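Local coordinates for cellulosomal scaffoldin (Acetivibrio cellulolyticus, PDB 4WI0), which docks through its C-terminal X module and dockerin onto a type II cohesin and, as a whole protein, probably also cleaves beta-1,4-glucosidic links in cellulose, at residues V50-K58 with R67-T75; D101-I109 with V145-S153. The protein carries 1 engineered substitution. One frame throughout, in Å; residues are numbered along the deposited sequence.

Interaction 1 (V50-K58 with R67-T75)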
ATOM      1  N   VAL B  50      17.969   1.264  35.767  1.00 29.09           N
ATOM      2  CA  VAL B  50      18.871   1.987  34.873  1.00 27.83           C
ATOM      3  C   VAL B  50      19.677   2.988  35.695  1.00 27.79           C
ATOM      4  O   VAL B  50      19.115   3.736  36.501  1.00 28.21           O
ATOM      5  CB  VAL B  50      18.115   2.717  33.748  1.00 26.19           C
ATOM      6  CG1 VAL B  50      19.084   3.474  32.850  1.00 25.48           C
ATOM      7  CG2 VAL B  50      17.299   1.731  32.928  1.00 26.55           C
ATOM      8  N   ALA B  51      20.990   2.993  35.490  1.00 27.59           N
ATOM      9  CA  ALA B  51      21.869   3.934  36.173  1.00 27.70           C
ATOM     10  C   ALA B  51      21.715   5.319  35.563  1.00 26.83           C
ATOM     11  O   ALA B  51      21.544   5.462  34.349  1.00 25.97           O
ATOM     12  CB  ALA B  51      23.320   3.478  36.088  1.00 28.49           C
ATOM     13  N   ALA B  52      21.770   6.330  36.427  1.00 27.45           N
ATOM     14  CA  ALA B  52      21.739   7.725  36.018  1.00 26.62           C
ATOM     15  C   ALA B  52      22.917   8.019  35.096  1.00 26.20           C
ATOM     16  O   ALA B  52      24.022   7.536  35.323  1.00 26.49           O
ATOM     17  CB  ALA B  52      21.795   8.625  37.242  1.00 27.46           C
ATOM     18  N   GLY B  53      22.669   8.817  34.062  1.00 25.43           N
ATOM     19  CA  GLY B  53      23.649   9.068  33.007  1.00 25.09           C
ATOM     20  C   GLY B  53      22.961   9.467  31.714  1.00 24.14           C
ATOM     21  O   GLY B  53      21.739   9.578  31.667  1.00 23.31           O
ATOM     22  N   THR B  54      23.754   9.677  30.667  1.00 24.20           N
ATOM     23  CA  THR B  54      23.249  10.091  29.361  1.00 23.84           C
ATOM     24  C   THR B  54      23.541   9.018  28.319  1.00 23.45           C
ATOM     25  O   THR B  54      24.685   8.559  28.201  1.00 23.63           O
ATOM     26  CB  THR B  54      23.902  11.405  28.891  1.00 24.81           C
ATOM     27  OG1 THR B  54      23.769  12.406  29.910  1.00 26.26           O
ATOM     28  CG2 THR B  54      23.248  11.903  27.613  1.00 24.81           C
ATOM     29  N   TYR B  55      22.515   8.663  27.541  1.00 22.04           N
ATOM     30  CA  TYR B  55      22.545   7.492  26.676  1.00 21.50           C
ATOM     31  C   TYR B  55      21.960   7.747  25.301  1.00 20.95           C
ATOM     32  O   TYR B  55      21.159   8.661  25.097  1.00 21.14           O
ATOM     33  CB  TYR B  55      21.721   6.345  27.294  1.00 20.99           C
ATOM     34  CG  TYR B  55      22.129   5.931  28.684  1.00 21.48           C
ATOM     35  CD1 TYR B  55      23.198   5.062  28.892  1.00 22.32           C
ATOM     36  CD2 TYR B  55      21.433   6.393  29.798  1.00 21.63           C
ATOM     37  CE1 TYR B  55      23.572   4.676  30.173  1.00 23.12           C
ATOM     38  CE2 TYR B  55      21.801   6.015  31.084  1.00 22.13           C
ATOM     39  CZ  TYR B  55      22.865   5.156  31.266  1.00 22.87           C
ATOM     40  OH  TYR B  55      23.225   4.782  32.538  1.00 23.80           O
ATOM     41  N   THR B  56      22.361   6.896  24.367  1.00 20.88           N
ATOM     42  CA  THR B  56      21.644   6.715  23.124  1.00 20.26           C
ATOM     43  C   THR B  56      20.669   5.564  23.341  1.00 19.53           C
ATOM     44  O   THR B  56      21.051   4.534  23.880  1.00 19.92           O
ATOM     45  CB  THR B  56      22.611   6.380  21.980  1.00 20.89           C
ATOM     46  OG1 THR B  56      23.541   7.457  21.834  1.00 21.66           O
ATOM     47  CG2 THR B  56      21.860   6.185  20.673  1.00 20.31           C
ATOM     48  N   VAL B  57      19.411   5.750  22.949  1.00 19.17           N
ATOM     49  CA  VAL B  57      18.417   4.676  22.999  1.00 19.01           C
ATOM     50  C   VAL B  57      18.175   4.164  21.580  1.00 19.02           C
ATOM     51  O   VAL B  57      17.936   4.962  20.676  1.00 18.45           O
ATOM     52  CB  VAL B  57      17.106   5.162  23.645  1.00 18.97           C
ATOM     53  CG1 VAL B  57      16.055   4.064  23.637  1.00 19.16           C
ATOM     54  CG2 VAL B  57      17.375   5.601  25.083  1.00 19.57           C
ATOM     55  N   LYS B  58      18.260   2.843  21.389  1.00 19.24           N
ATOM     56  CA  LYS B  58      18.132   2.239  20.064  1.00 19.54           C
ATOM     57  C   LYS B  58      16.888   1.361  19.991  1.00 18.78           C
ATOM     58  O   LYS B  58      16.638   0.550  20.887  1.00 18.28           O
ATOM     59  CB  LYS B  58      19.368   1.416  19.700  1.00 21.37           C
ATOM     60  CG  LYS B  58      19.308   0.834  18.288  1.00 22.89           C
ATOM     61  CD  LYS B  58      20.684   0.563  17.696  1.00 25.46           C
ATOM     62  CE  LYS B  58      21.344  -0.640  18.336  1.00 27.35           C
ATOM     63  NZ  LYS B  58      22.636  -0.978  17.682  1.00 30.76           N
ATOM     64  N   ARG B  67      16.035   2.856  14.644  1.00 17.47           N
ATOM     65  CA  ARG B  67      16.061   4.230  15.125  1.00 18.33           C
ATOM     66  C   ARG B  67      17.036   4.382  16.285  1.00 18.75           C
ATOM     67  O   ARG B  67      17.134   3.507  17.147  1.00 17.56           O
ATOM     68  CB  ARG B  67      14.656   4.665  15.567  1.00 19.26           C
ATOM     69  CG  ARG B  67      14.567   6.115  16.028  1.00 19.97           C
ATOM     70  CD  ARG B  67      13.134   6.618  16.057  1.00 21.79           C
ATOM     71  NE  ARG B  67      13.066   8.063  16.277  1.00 23.34           N
ATOM     72  CZ  ARG B  67      11.994   8.827  16.053  1.00 24.37           C
ATOM     73  NH1 ARG B  67      10.861   8.313  15.581  1.00 24.74           N
ATOM     74  NH2 ARG B  67      12.064  10.132  16.291  1.00 26.35           N
ATOM     75  N   GLU B  68      17.752   5.502  16.300  1.00 20.21           N
ATOM     76  CA  GLU B  68      18.592   5.860  17.439  1.00 21.28           C
ATOM     77  C   GLU B  68      18.174   7.231  17.955  1.00 20.53           C
ATOM     78  O   GLU B  68      18.002   8.176  17.175  1.00 20.44           O
ATOM     79  CB  GLU B  68      20.075   5.840  17.054  1.00 23.56           C
ATOM     80  CG  GLU B  68      20.595   4.437  16.790  1.00 26.16           C
ATOM     81  CD  GLU B  68      22.077   4.393  16.452  1.00 29.88           C
ATOM     82  OE1 GLU B  68      22.884   4.068  17.344  1.00 32.60           O
ATOM     83  OE2 GLU B  68      22.450   4.685  15.297  1.00 34.90           O
ATOM     84  N   ILE B  69      17.986   7.324  19.267  1.00 18.82           N
ATOM     85  CA  ILE B  69      17.648   8.580  19.903  1.00 19.09           C
ATOM     86  C   ILE B  69      18.836   8.992  20.754  1.00 19.68           C
ATOM     87  O   ILE B  69      19.167   8.325  21.729  1.00 19.26           O
ATOM     88  CB  ILE B  69      16.392   8.454  20.784  1.00 18.97           C
ATOM     89  CG1 ILE B  69      15.221   7.925  19.947  1.00 18.37           C
ATOM     90  CG2 ILE B  69      16.057   9.800  21.429  1.00 19.37           C
ATOM     91  CD1 ILE B  69      13.965   7.639  20.746  1.00 18.16           C
ATOM     92  N   ALA B  70      19.475  10.091  20.370  1.00 20.30           N
ATOM     93  CA  ALA B  70      20.679  10.579  21.048  1.00 21.32           C
ATOM     94  C   ALA B  70      20.354  11.427  22.273  1.00 22.24           C
ATOM     95  O   ALA B  70      19.236  11.936  22.415  1.00 22.55           O
ATOM     96  CB  ALA B  70      21.517  11.390  20.072  1.00 21.85           C
ATOM     97  N   ASN B  71      21.342  11.575  23.155  1.00 23.28           N
ATOM     98  CA  ASN B  71      21.265  12.521  24.272  1.00 23.52           C
ATOM     99  C   ASN B  71      20.031  12.326  25.151  1.00 22.42           C
ATOM    100  O   ASN B  71      19.343  13.290  25.488  1.00 22.67           O
ATOM    101  CB  ASN B  71      21.318  13.966  23.742  1.00 24.86           C
ATOM    102  CG  ASN B  71      22.538  14.223  22.875  1.00 26.67           C
ATOM    103  OD1 ASN B  71      23.654  13.943  23.286  1.00 28.59           O
ATOM    104  ND2 ASN B  71      22.333  14.752  21.668  1.00 28.05           N
ATOM    105  N   VAL B  72      19.753  11.074  25.511  1.00 21.44           N
ATOM    106  CA  VAL B  72      18.689  10.768  26.452  1.00 21.01           C
ATOM    107  C   VAL B  72      19.288  10.874  27.855  1.00 21.89           C
ATOM    108  O   VAL B  72      20.074  10.022  28.287  1.00 22.22           O
ATOM    109  CB  VAL B  72      18.072   9.373  26.212  1.00 20.10           C
ATOM    110  CG1 VAL B  72      16.913   9.134  27.170  1.00 19.97           C
ATOM    111  CG2 VAL B  72      17.602   9.238  24.770  1.00 19.21           C
ATOM    112  N   SER B  73      18.917  11.945  28.547  1.00 22.78           N
ATOM    113  CA  SER B  73      19.499  12.287  29.840  1.00 24.01           C
ATOM    114  C   SER B  73      18.615  11.721  30.942  1.00 23.41           C
ATOM    115  O   SER B  73      17.437  12.067  31.030  1.00 23.46           O
ATOM    116  CB  SER B  73      19.608  13.806  29.961  1.00 24.83           C
ATOM    117  OG  SER B  73      20.198  14.187  31.186  1.00 26.90           O
ATOM    118  N   VAL B  74      19.176  10.841  31.765  1.00 22.94           N
ATOM    119  CA  VAL B  74      18.413  10.169  32.813  1.00 22.69           C
ATOM    120  C   VAL B  74      18.948  10.559  34.199  1.00 23.29           C
ATOM    121  O   VAL B  74      20.068  10.191  34.564  1.00 23.32           O
ATOM    122  CB  VAL B  74      18.486   8.637  32.654  1.00 22.60           C
ATOM    123  CG1 VAL B  74      17.685   7.945  33.751  1.00 23.12           C
ATOM    124  CG2 VAL B  74      17.993   8.209  31.276  1.00 21.93           C
ATOM    125  N   THR B  75      18.142  11.305  34.950  1.00 23.46           N
ATOM    126  CA  THR B  75      18.481  11.721  36.321  1.00 24.33           C
ATOM    127  C   THR B  75      17.540  11.139  37.388  1.00 25.40           C
ATOM    128  O   THR B  75      17.838  11.190  38.583  1.00 25.46           O
ATOM    129  CB  THR B  75      18.460  13.256  36.448  1.00 24.49           C
ATOM    130  OG1 THR B  75      17.158  13.760  36.134  1.00 24.07           O
ATOM    131  CG2 THR B  75      19.487  13.891  35.520  1.00 24.19           C
TER
HETATM  132  O   HOH W   1      23.609  10.022  23.113  1.00 28.53           O

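Interaction 2 (D101-I109 with V145-S153). Engineered in segment 145-153: Gly150 (natural residue Asn). With CA (calcium ion), chain C.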
ATOM      1  N   ASP B 101      19.342  -3.445   5.326  1.00 24.93           N
ATOM      2  CA  ASP B 101      20.467  -2.585   4.930  1.00 25.16           C
ATOM      3  C   ASP B 101      20.374  -1.147   5.458  1.00 23.76           C
ATOM      4  O   ASP B 101      21.210  -0.317   5.122  1.00 24.02           O
ATOM      5  CB  ASP B 101      20.640  -2.599   3.399  1.00 26.03           C
ATOM      6  CG  ASP B 101      19.471  -1.964   2.662  1.00 25.17           C
ATOM      7  OD1 ASP B 101      18.486  -1.584   3.319  1.00 23.17           O
ATOM      8  OD2 ASP B 101      19.540  -1.842   1.420  1.00 26.82           O
ATOM      9  N   GLY B 102      19.370  -0.853   6.282  1.00 22.74           N
ATOM     10  CA  GLY B 102      19.242   0.477   6.889  1.00 22.03           C
ATOM     11  C   GLY B 102      18.875   1.580   5.907  1.00 22.09           C
ATOM     12  O   GLY B 102      19.210   2.749   6.109  1.00 22.07           O
ATOM     13  N   ALA B 103      18.204   1.197   4.831  1.00 21.55           N
ATOM     14  CA  ALA B 103      17.647   2.135   3.878  1.00 21.65           C
ATOM     15  C   ALA B 103      16.279   1.617   3.452  1.00 20.56           C
ATOM     16  O   ALA B 103      16.070   0.402   3.369  1.00 20.82           O
ATOM     17  CB  ALA B 103      18.551   2.274   2.675  1.00 22.85           C
ATOM     18  N   ILE B 104      15.357   2.539   3.195  1.00 20.09           N
ATOM     19  CA  ILE B 104      14.066   2.205   2.602  1.00 19.96           C
ATOM     20  C   ILE B 104      14.105   2.661   1.150  1.00 20.97           C
ATOM     21  O   ILE B 104      14.124   3.855   0.881  1.00 22.59           O
ATOM     22  CB  ILE B 104      12.916   2.893   3.353  1.00 19.07           C
ATOM     23  CG1 ILE B 104      12.820   2.320   4.766  1.00 18.49           C
ATOM     24  CG2 ILE B 104      11.600   2.712   2.605  1.00 18.80           C
ATOM     25  CD1 ILE B 104      11.804   3.012   5.649  1.00 18.21           C
ATOM     26  N   ASN B 105      14.141   1.714   0.217  1.00 21.42           N
ATOM     27  CA  ASN B 105      14.264   2.047  -1.205  1.00 22.46           C
ATOM     28  C   ASN B 105      13.483   1.073  -2.100  1.00 22.17           C
ATOM     29  O   ASN B 105      12.583   0.377  -1.616  1.00 20.94           O
ATOM     30  CB  ASN B 105      15.753   2.161  -1.585  1.00 23.46           C
ATOM     31  CG  ASN B 105      16.554   0.918  -1.249  1.00 24.14           C
ATOM     32  OD1 ASN B 105      16.054  -0.203  -1.305  1.00 23.76           O
ATOM     33  ND2 ASN B 105      17.831   1.115  -0.919  1.00 25.65           N
ATOM     34  N   LEU B 106      13.802   1.039  -3.394  1.00 22.80           N
ATOM     35  CA  LEU B 106      13.067   0.213  -4.353  1.00 22.89           C
ATOM     36  C   LEU B 106      13.140  -1.285  -4.036  1.00 22.95           C
ATOM     37  O   LEU B 106      12.160  -2.006  -4.231  1.00 21.56           O
ATOM     38  CB  LEU B 106      13.575   0.467  -5.777  1.00 24.29           C
ATOM     39  CG  LEU B 106      12.831  -0.191  -6.940  1.00 24.56           C
ATOM     40  CD1 LEU B 106      11.404   0.339  -7.059  1.00 24.09           C
ATOM     41  CD2 LEU B 106      13.578   0.020  -8.244  1.00 26.23           C
ATOM     42  N   GLU B 107      14.291  -1.745  -3.548  1.00 23.59           N
ATOM     43  CA  GLU B 107      14.484  -3.170  -3.257  1.00 24.53           C
ATOM     44  C   GLU B 107      13.503  -3.654  -2.195  1.00 22.02           C
ATOM     45  O   GLU B 107      13.017  -4.783  -2.257  1.00 21.16           O
ATOM     46  CB  GLU B 107      15.920  -3.467  -2.813  1.00 26.53           C
ATOM     47  CG  GLU B 107      16.901  -3.667  -3.957  1.00 30.21           C
ATOM     48  CD  GLU B 107      16.951  -2.487  -4.906  1.00 32.53           C
ATOM     49  OE1 GLU B 107      17.333  -1.377  -4.463  1.00 35.52           O
ATOM     50  OE2 GLU B 107      16.602  -2.667  -6.092  1.00 33.95           O
ATOM     51  N   ASP B 108      13.222  -2.787  -1.230  1.00 21.01           N
ATOM     52  CA  ASP B 108      12.243  -3.072  -0.183  1.00 20.01           C
ATOM     53  C   ASP B 108      10.848  -3.194  -0.771  1.00 20.03           C
ATOM     54  O   ASP B 108      10.102  -4.112  -0.420  1.00 19.40           O
ATOM     55  CB  ASP B 108      12.272  -1.983   0.872  1.00 19.13           C
ATOM     56  CG  ASP B 108      13.600  -1.914   1.580  1.00 19.33           C
ATOM     57  OD1 ASP B 108      13.944  -2.879   2.287  1.00 19.38           O
ATOM     58  OD2 ASP B 108      14.317  -0.909   1.426  1.00 19.45           O
ATOM     59  N   ILE B 109      10.514  -2.282  -1.683  1.00 20.68           N
ATOM     60  CA  ILE B 109       9.245  -2.352  -2.417  1.00 21.04           C
ATOM     61  C   ILE B 109       9.171  -3.626  -3.248  1.00 21.03           C
ATOM     62  O   ILE B 109       8.153  -4.313  -3.235  1.00 20.56           O
ATOM     63  CB  ILE B 109       9.023  -1.123  -3.332  1.00 22.18           C
ATOM     64  CG1 ILE B 109       8.823   0.129  -2.466  1.00 22.91           C
ATOM     65  CG2 ILE B 109       7.824  -1.353  -4.258  1.00 22.57           C
ATOM     66  CD1 ILE B 109       8.363   1.370  -3.203  1.00 23.81           C
ATOM     67  N   VAL B 145       5.620   1.835   2.734  1.00 17.01           N
ATOM     68  CA  VAL B 145       7.047   1.949   2.436  1.00 17.09           C
ATOM     69  C   VAL B 145       7.298   3.284   1.733  1.00 17.33           C
ATOM     70  O   VAL B 145       8.232   4.007   2.084  1.00 17.03           O
ATOM     71  CB  VAL B 145       7.549   0.767   1.572  1.00 17.40           C
ATOM     72  CG1 VAL B 145       9.041   0.891   1.291  1.00 18.05           C
ATOM     73  CG2 VAL B 145       7.267  -0.561   2.262  1.00 17.65           C
ATOM     74  N   ALA B 146       6.441   3.626   0.765  1.00 17.85           N
ATOM     75  CA  ALA B 146       6.562   4.889   0.024  1.00 18.69           C
ATOM     76  C   ALA B 146       6.527   6.147   0.907  1.00 19.39           C
ATOM     77  O   ALA B 146       7.088   7.180   0.521  1.00 19.29           O
ATOM     78  CB  ALA B 146       5.497   4.977  -1.061  1.00 19.49           C
ATOM     79  N   LYS B 147       5.892   6.066   2.082  1.00 18.99           N
ATOM     80  CA  LYS B 147       5.885   7.180   3.055  1.00 19.85           C
ATOM     81  C   LYS B 147       7.276   7.715   3.360  1.00 19.21           C
ATOM     82  O   LYS B 147       7.439   8.910   3.611  1.00 19.46           O
ATOM     83  CB  LYS B 147       5.294   6.758   4.406  1.00 20.28           C
ATOM     84  CG  LYS B 147       3.804   6.508   4.448  1.00 21.89           C
ATOM     85  CD  LYS B 147       3.403   6.088   5.859  1.00 22.52           C
ATOM     86  CE  LYS B 147       1.896   5.991   6.012  1.00 25.09           C
ATOM     87  NZ  LYS B 147       1.228   7.324   5.996  1.00 26.58           N
ATOM     88  N   HIS B 148       8.258   6.819   3.388  1.00 18.35           N
ATOM     89  CA  HIS B 148       9.619   7.184   3.737  1.00 18.10           C
ATOM     90  C   HIS B 148      10.603   6.667   2.686  1.00 18.33           C
ATOM     91  O   HIS B 148      11.721   6.283   3.005  1.00 17.70           O
ATOM     92  CB  HIS B 148       9.941   6.662   5.141  1.00 17.40           C
ATOM     93  CG  HIS B 148       9.019   7.188   6.201  1.00 16.81           C
ATOM     94  ND1 HIS B 148       9.151   8.445   6.748  1.00 16.89           N
ATOM     95  CD2 HIS B 148       7.926   6.641   6.782  1.00 16.55           C
ATOM     96  CE1 HIS B 148       8.192   8.645   7.633  1.00 16.98           C
ATOM     97  NE2 HIS B 148       7.434   7.562   7.675  1.00 16.57           N
ATOM     98  N   PHE B 149      10.175   6.688   1.424  1.00 18.91           N
ATOM     99  CA  PHE B 149      10.994   6.212   0.312  1.00 19.74           C
ATOM    100  C   PHE B 149      12.300   7.004   0.243  1.00 20.54           C
ATOM    101  O   PHE B 149      12.281   8.225   0.317  1.00 20.76           O
ATOM    102  CB  PHE B 149      10.239   6.357  -1.011  1.00 20.96           C
ATOM    103  CG  PHE B 149      10.879   5.622  -2.165  1.00 22.22           C
ATOM    104  CD1 PHE B 149      10.800   4.240  -2.250  1.00 21.70           C
ATOM    105  CD2 PHE B 149      11.556   6.313  -3.167  1.00 23.94           C
ATOM    106  CE1 PHE B 149      11.386   3.564  -3.305  1.00 22.96           C
ATOM    107  CE2 PHE B 149      12.143   5.637  -4.227  1.00 24.82           C
ATOM    108  CZ  PHE B 149      12.053   4.261  -4.297  1.00 24.00           C
ATOM    109  N   GLY B 150      13.420   6.301   0.097  1.00 21.10           N
ATOM    110  CA  GLY B 150      14.726   6.939  -0.028  1.00 22.42           C
ATOM    111  C   GLY B 150      15.328   7.420   1.282  1.00 22.34           C
ATOM    112  O   GLY B 150      16.287   8.167   1.266  1.00 22.51           O
ATOM    113  N   LYS B 151      14.782   6.988   2.418  1.00 21.91           N
ATOM    114  CA  LYS B 151      15.306   7.404   3.729  1.00 22.79           C
ATOM    115  C   LYS B 151      16.219   6.363   4.378  1.00 22.08           C
ATOM    116  O   LYS B 151      16.152   5.169   4.067  1.00 22.60           O
ATOM    117  CB  LYS B 151      14.153   7.733   4.694  1.00 22.87           C
ATOM    118  CG  LYS B 151      13.268   8.890   4.257  1.00 24.80           C
ATOM    119  CD  LYS B 151      14.009  10.225   4.269  1.00 27.42           C
ATOM    120  CE  LYS B 151      13.278  11.286   3.462  1.00 29.78           C
ATOM    121  NZ  LYS B 151      13.207  10.945   2.009  1.00 31.73           N
ATOM    122  N   VAL B 152      17.053   6.838   5.298  1.00 21.50           N
ATOM    123  CA  VAL B 152      17.974   5.999   6.065  1.00 20.97           C
ATOM    124  C   VAL B 152      17.784   6.321   7.547  1.00 20.17           C
ATOM    125  O   VAL B 152      17.012   7.214   7.894  1.00 19.11           O
ATOM    126  CB  VAL B 152      19.447   6.216   5.621  1.00 22.23           C
ATOM    127  CG1 VAL B 152      19.624   5.812   4.162  1.00 23.30           C
ATOM    128  CG2 VAL B 152      19.889   7.658   5.833  1.00 22.82           C
ATOM    129  N   SER B 153      18.470   5.599   8.428  1.00 21.19           N
ATOM    130  CA  SER B 153      18.212   5.731   9.874  1.00 20.90           C
ATOM    131  C   SER B 153      18.474   7.141  10.423  1.00 20.50           C
ATOM    132  O   SER B 153      17.768   7.590  11.315  1.00 19.81           O
ATOM    133  CB  SER B 153      19.007   4.682  10.665  1.00 21.85           C
ATOM    134  OG  SER B 153      18.537   3.376  10.353  1.00 22.75           O
TER
HETATM  135 CA    CA C 201      16.168  -1.782   2.819  1.00 19.58          CA
HETATM  136  O   HOH W   2      16.883  -4.106   3.096  1.00 22.57           O
HETATM  137  O   HOH W   3      16.954  -2.104   0.589  1.00 22.89           O
HETATM  138  O   HOH W   4      20.761   3.606   7.872  1.00 32.55           O

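Interaction 1 (V50-K58 with R67-T75)
Arg67 meets Lys58 through its backbone: Lys58 CA points its hydrogen at Arg67 O, 3.3 Å away, while the guanidinium turns off the hairpin and NH1 bonds to Leu88 O. Next, Glu68 lies side by side with Lys58, both chains pointing the same way, and Glu68 CG touches Lys58 CD at 4.0 Å. Their charged ends stay apart, with Lys58 NZ 5.1 Å from Glu68 OE1, so the aliphatic parts make the contact. Ile69 exchanges two backbone hydrogen bonds with Val57, the straighter of them, Ile69 N to Val57 O, reaching 168° at the hydrogen. The register then slips by one residue at Ala70 and Asn71, a beta bulge in which Asn71 takes a positive phi of 55°. A water fills in here, accepting from Asn71 N at 2.7 Å and also bonded to Thr56 OG1. Val72 restores the ladder, its N giving a 2.8 Å bond to Tyr55 O. With its CG1 anti to the backbone N (chi1 -177°), Val72 brings CG2 against Val57 CG2 at 3.7 Å, the two side chains crossing at about a right angle. Ser73 sits opposite Thr54 as a non-hydrogen-bonded pair. Finally Val74, paired with Gly53 by two backbone hydrogen bonds, sets CG2 at the edge of the Tyr55 ring, 4.2 Å from Tyr55 CD2. That ring is tethered by Tyr55 OH, which donates to Ala51 O at 2.6 Å from above the carbonyl plane. Strands 2-10 and 78-89 cover the valine face. This is a bulged antiparallel beta hairpin, here at one side of the sheet in a carboxypeptidase regulatory-like module of the transthyretin clan.

Interaction 2 (D101-I109 with V145-S153)
Ile104 plugs into the end of helix 139-146 and the turn that follows it. From the start, Ile104 CB lies 3.6 Å from His148 O. CG2, held anti to the backbone N by a chi1 of -66°, also touches His148 O and presses on Val145 CG1 at 3.4 Å, tighter than ordinary van der Waals contact. The CG1 branch runs side by side with His148, and at its tip CD1 comes 4.1 Å from His148 CB. Val145 CG1 also reaches Ile109 CG1, and Ile109 CD1 meets Phe149 CE1 at 3.7 Å, the two side chains nearly perpendicular; Phe149 CE1 also touches Asn105 C and Leu106 N, where helix 106-113 starts.

The Ile104 backbone is gripped too. Its N donates to Lys151 O at 2.9 Å, and its O receives Gly150 N, an engineered residue, so Gly150 and Lys151 together face Ile104 in a G1 beta bulge. The type II turn from His148 to Lys151 presents both partners, while Lys151 NZ makes a salt bridge to an acidic side chain of the cohesin chain.

Ala103 O binds calcium at 2.3 Å, and Asp108 holds the ion with both carboxylate oxygens, OD1 also accepting from Met94 N; Asp101, Asp93 and two waters complete the site. Asp108 OD2 also accepts Asn105 N at 2.9 Å. Residues on both sides of Ile104 are thus tied to the metal, so calcium binding probably helps fix Ile104 against the His148-Lys151 turn.

How the interactions relate
Interaction 1 is complete in the X module before the chain enters the dockerin that holds interaction 2. Their centres are 26 Å apart, yet the nearest atoms come within about 5 Å without touching. Interaction 1 sits in the four-stranded antiparallel sheet; interaction 2 brings the first calcium loop and helix 106-113 up to the tail after helix 139-146. Near the junction, Ser153 OG bonds to Thr66 O, so the dockerin's closing tail meets the turn end of the hairpin. With the bond from His148 NE2 to Asp11 OD2, this ties the modules together, consistent with their acting as one unit on the cohesin, which interaction 2 approaches but which does not touch interaction 1.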